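Local coordinates for protein deoxy-D-mannose-octulosonate 8-phosphate phosphatase (Haemophilus influenzae Rd, PDB 1K1E) that hydrolyses 3-deoxy-D-manno-octulosonate 8-phosphate to 3-deoxy-D-manno-octulosonate and inorganic phosphate, a step of lipopolysaccharide biosynthesis, with magnesium as cofactor, at residues I44-M48 with D71-K75; I8-I12 with L91-V97. The contacts are given in a common frame with arbitrary orientation. Residues are numbered along the deposited sequence.

Overall arrangement
Start at the N terminus: segment 8-12 leads into strand 10-14, an inner strand of the parallel sheet of this HAD-type Rossmann-like fold. The chain then runs through the hairpin 23-37, helix 38-49, strand 53-58 and helix 63-72 before helix 84-95 returns to that first strand, so contact 2 closes a long loop of 78 intervening residues. Contact 1 closes a much shorter one, 22 residues, wholly within it. Contact 2 thus ties a helix to the sheet, whereas contact 1 joins helix 38-49 to the end of helix 63-72 and the turn after it, on the other face of the sheet. They lie about 13 Å apart, centre to centre, and L47 CD1 packs on V11 CG2 at 3.8 Å.

Contact 1: I44-M48 with D71-K75; sequences IKMLM and DLGIK
Residues 44-48 form a regular helical turn, with M48 N hydrogen-bonded to I44 O at 3.1 Å. Opposite them, 71-75 carries the chain out of helix 63-72; G73 is the first residue to leave helical angles and, with positive phi (79°, psi 21°) and two bonds back into the last turn, forms a Schellman motif; I74 is already extended (-80/126). The closest backbone approach is K45 CA to L72 CA, 7.1 Å. I44 points toward the second segment and, with an m,t rotamer, sets CD1 3.8 Å from L72 CD1 and CG2 4.1 Å from I74 CD1; L72 and I74 are m,t as well. K45 starts sideways, but three successive m torsions and a final t let NZ donate to L72 O at 2.6 Å, although the position of NZ is less certain. M48 lays SD 4.5 Å from I74 CG1. The side of one helix thus packs against the C-terminal end of the next, with a lysine amine on the L72 carbonyl there; K45 probably also binds substrate, as in related enzymes. M48 and I74 both rest on V54 of strand 53-58, I44 and L47 meet F148 of helix 147-158, and D71 forms a salt bridge with R67 and a hydrogen bond with Y26 of a second subunit.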
ATOM      1  N   ILE A  44       7.981 -20.078   1.927  1.00 12.08           N
ATOM      2  CA  ILE A  44       8.671 -20.732   0.827  1.00 11.87           C
ATOM      3  C   ILE A  44       9.832 -21.528   1.401  1.00 19.53           C
ATOM      4  O   ILE A  44      10.012 -22.696   1.042  1.00 17.03           O
ATOM      5  CB  ILE A  44       9.145 -19.663  -0.166  1.00 15.43           C
ATOM      6  CG1 ILE A  44       7.961 -19.258  -1.062  1.00 14.20           C
ATOM      7  CG2 ILE A  44      10.254 -20.172  -1.040  1.00 20.54           C
ATOM      8  CD1 ILE A  44       8.204 -17.905  -1.772  1.00 14.54           C
ATOM      9  N   LYS A  45      10.598 -20.931   2.320  1.00 15.59           N
ATOM     10  CA  LYS A  45      11.736 -21.673   2.885  1.00 23.02           C
ATOM     11  C   LYS A  45      11.234 -22.870   3.700  1.00 22.64           C
ATOM     12  O   LYS A  45      11.899 -23.910   3.744  1.00 17.49           O
ATOM     13  CB  LYS A  45      12.592 -20.810   3.831  1.00 10.36           C
ATOM     14  CG  LYS A  45      13.078 -19.503   3.213  1.00 19.01           C
ATOM     15  CD  LYS A  45      13.807 -19.776   1.888  1.00 30.80           C
ATOM     16  CE  LYS A  45      15.077 -20.646   2.062  1.00 29.57           C
ATOM     17  NZ  LYS A  45      15.633 -21.081   0.723  1.00 35.25           N
ATOM     18  N   MET A  46      10.107 -22.674   4.410  1.00 12.09           N
ATOM     19  CA  MET A  46       9.578 -23.756   5.233  1.00 13.98           C
ATOM     20  C   MET A  46       9.214 -24.902   4.336  1.00 14.78           C
ATOM     21  O   MET A  46       9.439 -26.055   4.660  1.00 14.74           O
ATOM     22  CB  MET A  46       8.369 -23.260   6.042  1.00  8.48           C
ATOM     23  CG  MET A  46       8.797 -22.396   7.167  1.00 17.53           C
ATOM     24  SD  MET A  46       7.419 -21.581   7.922  1.00 16.96           S
ATOM     25  CE  MET A  46       8.199 -21.099   9.612  1.00 16.94           C
ATOM     26  N   LEU A  47       8.631 -24.594   3.185  1.00 15.01           N
ATOM     27  CA  LEU A  47       8.283 -25.676   2.309  1.00 14.27           C
ATOM     28  C   LEU A  47       9.478 -26.475   1.846  1.00 16.87           C
ATOM     29  O   LEU A  47       9.487 -27.695   1.957  1.00 13.24           O
ATOM     30  CB  LEU A  47       7.522 -25.192   1.054  1.00 10.01           C
ATOM     31  CG  LEU A  47       6.099 -24.610   1.280  1.00 11.42           C
ATOM     32  CD1 LEU A  47       5.471 -24.165  -0.049  1.00  9.61           C
ATOM     33  CD2 LEU A  47       5.170 -25.693   1.907  1.00 13.10           C
ATOM     34  N   MET A  48      10.472 -25.764   1.352  1.00 12.88           N
ATOM     35  CA  MET A  48      11.657 -26.428   0.834  1.00 13.46           C
ATOM     36  C   MET A  48      12.300 -27.278   1.921  1.00 21.64           C
ATOM     37  O   MET A  48      12.759 -28.406   1.674  1.00 20.38           O
ATOM     38  CB  MET A  48      12.561 -25.330   0.308  1.00 11.49           C
ATOM     39  CG  MET A  48      11.913 -24.532  -0.837  1.00 21.55           C
ATOM     40  SD  MET A  48      12.924 -23.211  -1.634  1.00 33.43           S
ATOM     41  CE  MET A  48      14.000 -22.969  -0.482  1.00 23.96           C
ATOM     42  N   ASP A  71      17.479 -14.885  -3.935  1.00 16.89           N
ATOM     43  CA  ASP A  71      17.495 -14.692  -2.487  1.00 14.30           C
ATOM     44  C   ASP A  71      16.734 -15.806  -1.777  1.00 17.15           C
ATOM     45  O   ASP A  71      17.113 -16.217  -0.694  1.00 18.21           O
ATOM     46  CB  ASP A  71      16.834 -13.367  -2.080  1.00 12.95           C
ATOM     47  CG  ASP A  71      17.693 -12.168  -2.328  1.00 21.29           C
ATOM     48  OD1 ASP A  71      18.865 -12.341  -2.763  1.00 20.53           O
ATOM     49  OD2 ASP A  71      17.189 -11.031  -2.077  1.00 20.62           O
ATOM     50  N   LEU A  72      15.627 -16.271  -2.371  1.00 13.59           N
ATOM     51  CA  LEU A  72      14.825 -17.316  -1.784  1.00 17.86           C
ATOM     52  C   LEU A  72      15.368 -18.729  -1.927  1.00 17.86           C
ATOM     53  O   LEU A  72      14.875 -19.632  -1.291  1.00 21.50           O
ATOM     54  CB  LEU A  72      13.428 -17.259  -2.368  1.00 19.17           C
ATOM     55  CG  LEU A  72      12.608 -16.042  -1.923  1.00 21.01           C
ATOM     56  CD1 LEU A  72      11.339 -16.009  -2.714  1.00 21.51           C
ATOM     57  CD2 LEU A  72      12.340 -16.055  -0.457  1.00 18.85           C
ATOM     58  N   GLY A  73      16.373 -18.897  -2.773  1.00 18.68           N
ATOM     59  CA  GLY A  73      16.975 -20.204  -2.997  1.00 24.72           C
ATOM     60  C   GLY A  73      16.127 -21.063  -3.922  1.00 20.11           C
ATOM     61  O   GLY A  73      16.251 -22.295  -3.947  1.00 20.68           O
ATOM     62  N   ILE A  74      15.267 -20.406  -4.688  1.00 19.23           N
ATOM     63  CA  ILE A  74      14.368 -21.119  -5.612  1.00 21.43           C
ATOM     64  C   ILE A  74      15.173 -21.453  -6.847  1.00 20.96           C
ATOM     65  O   ILE A  74      15.792 -20.555  -7.419  1.00 21.50           O
ATOM     66  CB  ILE A  74      13.145 -20.211  -5.965  1.00 24.65           C
ATOM     67  CG1 ILE A  74      12.222 -20.103  -4.742  1.00 25.38           C
ATOM     68  CG2 ILE A  74      12.425 -20.706  -7.139  1.00 17.25           C
ATOM     69  CD1 ILE A  74      10.913 -19.296  -5.014  1.00 15.48           C
ATOM     70  N   LYS A  75      15.220 -22.723  -7.271  1.00 19.44           N
ATOM     71  CA  LYS A  75      15.998 -23.020  -8.480  1.00 21.26           C
ATOM     72  C   LYS A  75      15.145 -23.303  -9.711  1.00 19.56           C
ATOM     73  O   LYS A  75      15.635 -23.279 -10.824  1.00 26.94           O
ATOM     74  CB  LYS A  75      16.890 -24.252  -8.278  1.00 29.43           C
ATOM     75  CG  LYS A  75      17.736 -24.575  -9.508  1.00 34.88           C
ATOM     76  CD  LYS A  75      17.846 -26.108  -9.836  1.00 37.00           C
ATOM     77  CE  LYS A  75      17.989 -26.302 -11.415  1.00 35.98           C
ATOM     78  NZ  LYS A  75      17.839 -27.710 -11.876  1.00 31.13           N
TER

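Contact 2: I8-I12 with L91-V97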
ATOM      1  N   ILE A   8       1.117 -33.210  -1.289  1.00 15.79           N
ATOM      2  CA  ILE A   8       1.823 -32.211  -2.080  1.00 10.96           C
ATOM      3  C   ILE A   8       3.315 -32.269  -1.871  1.00 10.71           C
ATOM      4  O   ILE A   8       3.780 -32.263  -0.726  1.00 18.70           O
ATOM      5  CB  ILE A   8       1.309 -30.765  -1.752  1.00 13.12           C
ATOM      6  CG1 ILE A   8      -0.195 -30.715  -2.149  1.00 13.68           C
ATOM      7  CG2 ILE A   8       2.149 -29.712  -2.513  1.00 23.56           C
ATOM      8  CD1 ILE A   8      -0.935 -29.423  -1.830  1.00 22.21           C
ATOM      9  N   LYS A   9       4.039 -32.331  -2.987  1.00 16.43           N
ATOM     10  CA  LYS A   9       5.484 -32.364  -3.019  1.00 18.25           C
ATOM     11  C   LYS A   9       6.059 -31.173  -3.765  1.00 15.78           C
ATOM     12  O   LYS A   9       7.265 -30.942  -3.702  1.00 15.47           O
ATOM     13  CB  LYS A   9       6.008 -33.656  -3.696  1.00 20.39           C
ATOM     14  CG  LYS A   9       5.638 -34.907  -2.902  1.00 17.32           C
ATOM     15  CD  LYS A   9       6.144 -34.868  -1.464  1.00 17.37           C
ATOM     16  CE  LYS A   9       7.672 -34.759  -1.380  1.00 20.02           C
ATOM     17  NZ  LYS A   9       8.039 -34.930  -0.005  1.00 16.92           N
ATOM     18  N   PHE A  10       5.206 -30.403  -4.429  1.00 18.62           N
ATOM     19  CA  PHE A  10       5.632 -29.279  -5.251  1.00 18.03           C
ATOM     20  C   PHE A  10       4.556 -28.205  -5.250  1.00 13.45           C
ATOM     21  O   PHE A  10       3.383 -28.477  -5.392  1.00 15.67           O
ATOM     22  CB  PHE A  10       5.846 -29.814  -6.663  1.00 13.17           C
ATOM     23  CG  PHE A  10       6.518 -28.873  -7.632  1.00 13.91           C
ATOM     24  CD1 PHE A  10       7.539 -27.985  -7.247  1.00 13.93           C
ATOM     25  CD2 PHE A  10       6.153 -28.947  -8.996  1.00 14.59           C
ATOM     26  CE1 PHE A  10       8.193 -27.163  -8.216  1.00 15.47           C
ATOM     27  CE2 PHE A  10       6.785 -28.146  -9.966  1.00 17.49           C
ATOM     28  CZ  PHE A  10       7.789 -27.258  -9.591  1.00 13.14           C
ATOM     29  N   VAL A  11       5.000 -26.983  -5.122  1.00 12.14           N
ATOM     30  CA  VAL A  11       4.101 -25.822  -5.134  1.00 10.49           C
ATOM     31  C   VAL A  11       4.634 -24.908  -6.205  1.00 16.69           C
ATOM     32  O   VAL A  11       5.825 -24.558  -6.208  1.00 16.45           O
ATOM     33  CB  VAL A  11       4.162 -25.098  -3.824  1.00 16.77           C
ATOM     34  CG1 VAL A  11       3.429 -23.705  -3.931  1.00 13.60           C
ATOM     35  CG2 VAL A  11       3.534 -25.956  -2.778  1.00 16.88           C
ATOM     36  N   ILE A  12       3.788 -24.588  -7.174  1.00 11.26           N
ATOM     37  CA  ILE A  12       4.144 -23.629  -8.241  1.00 11.24           C
ATOM     38  C   ILE A  12       3.324 -22.350  -7.933  1.00 12.35           C
ATOM     39  O   ILE A  12       2.064 -22.416  -7.748  1.00 12.13           O
ATOM     40  CB  ILE A  12       3.679 -24.147  -9.625  1.00  5.69           C
ATOM     41  CG1 ILE A  12       4.459 -25.393 -10.015  1.00  8.64           C
ATOM     42  CG2 ILE A  12       3.888 -23.058 -10.709  1.00 11.11           C
ATOM     43  CD1 ILE A  12       3.791 -26.064 -11.198  1.00 13.79           C
ATOM     44  N   LEU A  91       7.631 -27.691 -15.355  1.00 14.73           N
ATOM     45  CA  LEU A  91       8.190 -27.500 -14.005  1.00 15.72           C
ATOM     46  C   LEU A  91       8.012 -28.773 -13.196  1.00 18.31           C
ATOM     47  O   LEU A  91       8.859 -29.153 -12.371  1.00 18.89           O
ATOM     48  CB  LEU A  91       7.495 -26.302 -13.321  1.00 15.63           C
ATOM     49  CG  LEU A  91       7.893 -24.935 -13.877  1.00 13.56           C
ATOM     50  CD1 LEU A  91       6.935 -23.831 -13.275  1.00 16.58           C
ATOM     51  CD2 LEU A  91       9.412 -24.618 -13.486  1.00 16.83           C
ATOM     52  N   MET A  92       6.911 -29.467 -13.408  1.00 10.82           N
ATOM     53  CA  MET A  92       6.699 -30.701 -12.649  1.00 14.98           C
ATOM     54  C   MET A  92       7.792 -31.689 -13.028  1.00 17.86           C
ATOM     55  O   MET A  92       8.376 -32.316 -12.153  1.00 16.31           O
ATOM     56  CB  MET A  92       5.358 -31.353 -12.984  1.00 15.56           C
ATOM     57  CG  MET A  92       4.162 -30.506 -12.428  1.00 20.29           C
ATOM     58  SD  MET A  92       2.646 -31.009 -13.247  1.00 21.70           S
ATOM     59  CE  MET A  92       1.392 -29.977 -12.562  1.00 13.29           C
ATOM     60  N   LYS A  93       8.026 -31.802 -14.340  1.00 19.96           N
ATOM     61  CA  LYS A  93       9.038 -32.740 -14.804  1.00 25.23           C
ATOM     62  C   LYS A  93      10.392 -32.345 -14.195  1.00 23.00           C
ATOM     63  O   LYS A  93      11.181 -33.233 -13.791  1.00 22.36           O
ATOM     64  CB  LYS A  93       9.093 -32.748 -16.339  1.00 21.68           C
ATOM     65  CG  LYS A  93       9.687 -34.010 -16.947  1.00 31.27           C
ATOM     66  N   GLN A  94      10.665 -31.041 -14.082  1.00 14.56           N
ATOM     67  CA  GLN A  94      11.952 -30.637 -13.492  1.00 12.67           C
ATOM     68  C   GLN A  94      11.973 -31.013 -12.041  1.00 22.12           C
ATOM     69  O   GLN A  94      13.040 -31.394 -11.497  1.00 25.27           O
ATOM     70  CB  GLN A  94      12.226 -29.133 -13.649  1.00 16.82           C
ATOM     71  CG  GLN A  94      12.700 -28.682 -15.033  1.00 16.11           C
ATOM     72  CD  GLN A  94      12.825 -27.201 -15.119  1.00 27.47           C
ATOM     73  OE1 GLN A  94      12.176 -26.551 -15.974  1.00 26.77           O
ATOM     74  NE2 GLN A  94      13.651 -26.619 -14.238  1.00 18.23           N
ATOM     75  N   ALA A  95      10.812 -30.967 -11.404  1.00 15.49           N
ATOM     76  CA  ALA A  95      10.752 -31.287  -9.964  1.00 20.77           C
ATOM     77  C   ALA A  95      10.793 -32.771  -9.656  1.00 20.63           C
ATOM     78  O   ALA A  95      11.094 -33.188  -8.529  1.00 20.74           O
ATOM     79  CB  ALA A  95       9.441 -30.655  -9.303  1.00 18.44           C
ATOM     80  N   GLY A  96      10.446 -33.576 -10.638  1.00 20.97           N
ATOM     81  CA  GLY A  96      10.419 -35.006 -10.421  1.00 23.10           C
ATOM     82  C   GLY A  96       9.134 -35.397  -9.719  1.00 21.53           C
ATOM     83  O   GLY A  96       9.067 -36.410  -9.007  1.00 22.78           O
ATOM     84  N   VAL A  97       8.102 -34.583  -9.894  1.00 20.62           N
ATOM     85  CA  VAL A  97       6.834 -34.866  -9.237  1.00 23.06           C
ATOM     86  C   VAL A  97       5.734 -34.876 -10.253  1.00 15.00           C
ATOM     87  O   VAL A  97       5.866 -34.308 -11.325  1.00 25.10           O
ATOM     88  CB  VAL A  97       6.495 -33.804  -8.179  1.00 22.39           C
ATOM     89  CG1 VAL A  97       7.626 -33.681  -7.177  1.00 18.84           C
ATOM     90  CG2 VAL A  97       6.200 -32.509  -8.875  1.00 31.38           C
TER
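Helix-on-sheet packing of the HAD-type Rossmann-like core is what this contact provides: helix 84-95 packs on one face of the parallel sheet, against the strand that ends at the metal ligand D14. The axes of strand 10-12 and helix 91-95 come within 9.9 Å and run roughly antiparallel, at 150°, so K9 faces V97 at one end and I12 faces L91 at the other. F10 is the centrepiece. Its chi1 is t, which sends the ring to the helix, where A95 CB sits over one face, 3.5 Å from the ring centroid and 4° off the normal: a CH-pi contact. Around the same ring, F10 CZ meets L91 CB at 3.9 Å, F10 CD2 meets M92 CG at 4.3 Å, and F10 CE2 reaches L91 O at 3.3 Å. V97, just past the helix, packs on the same phenylalanine, its CG2 3.5 Å from F10 CB and its CG1 3.8 Å from K9 CB. At the far end I12 CG2 touches L91 CD1 at 4.1 Å. G96, with positive phi, is the C-prime residue of the Schellman motif that ends the helix, and V97 N to M92 O (3.2 Å) turns the chain so that V97 swings back to the sheet. The amine of K9 leaves the interface for a salt bridge with D51. F10 and I12 also pack on strand 53-58, M92 and V97 on T102 of strand 102-106, while V11 points to the opposite face of the sheet, against helix 147-158.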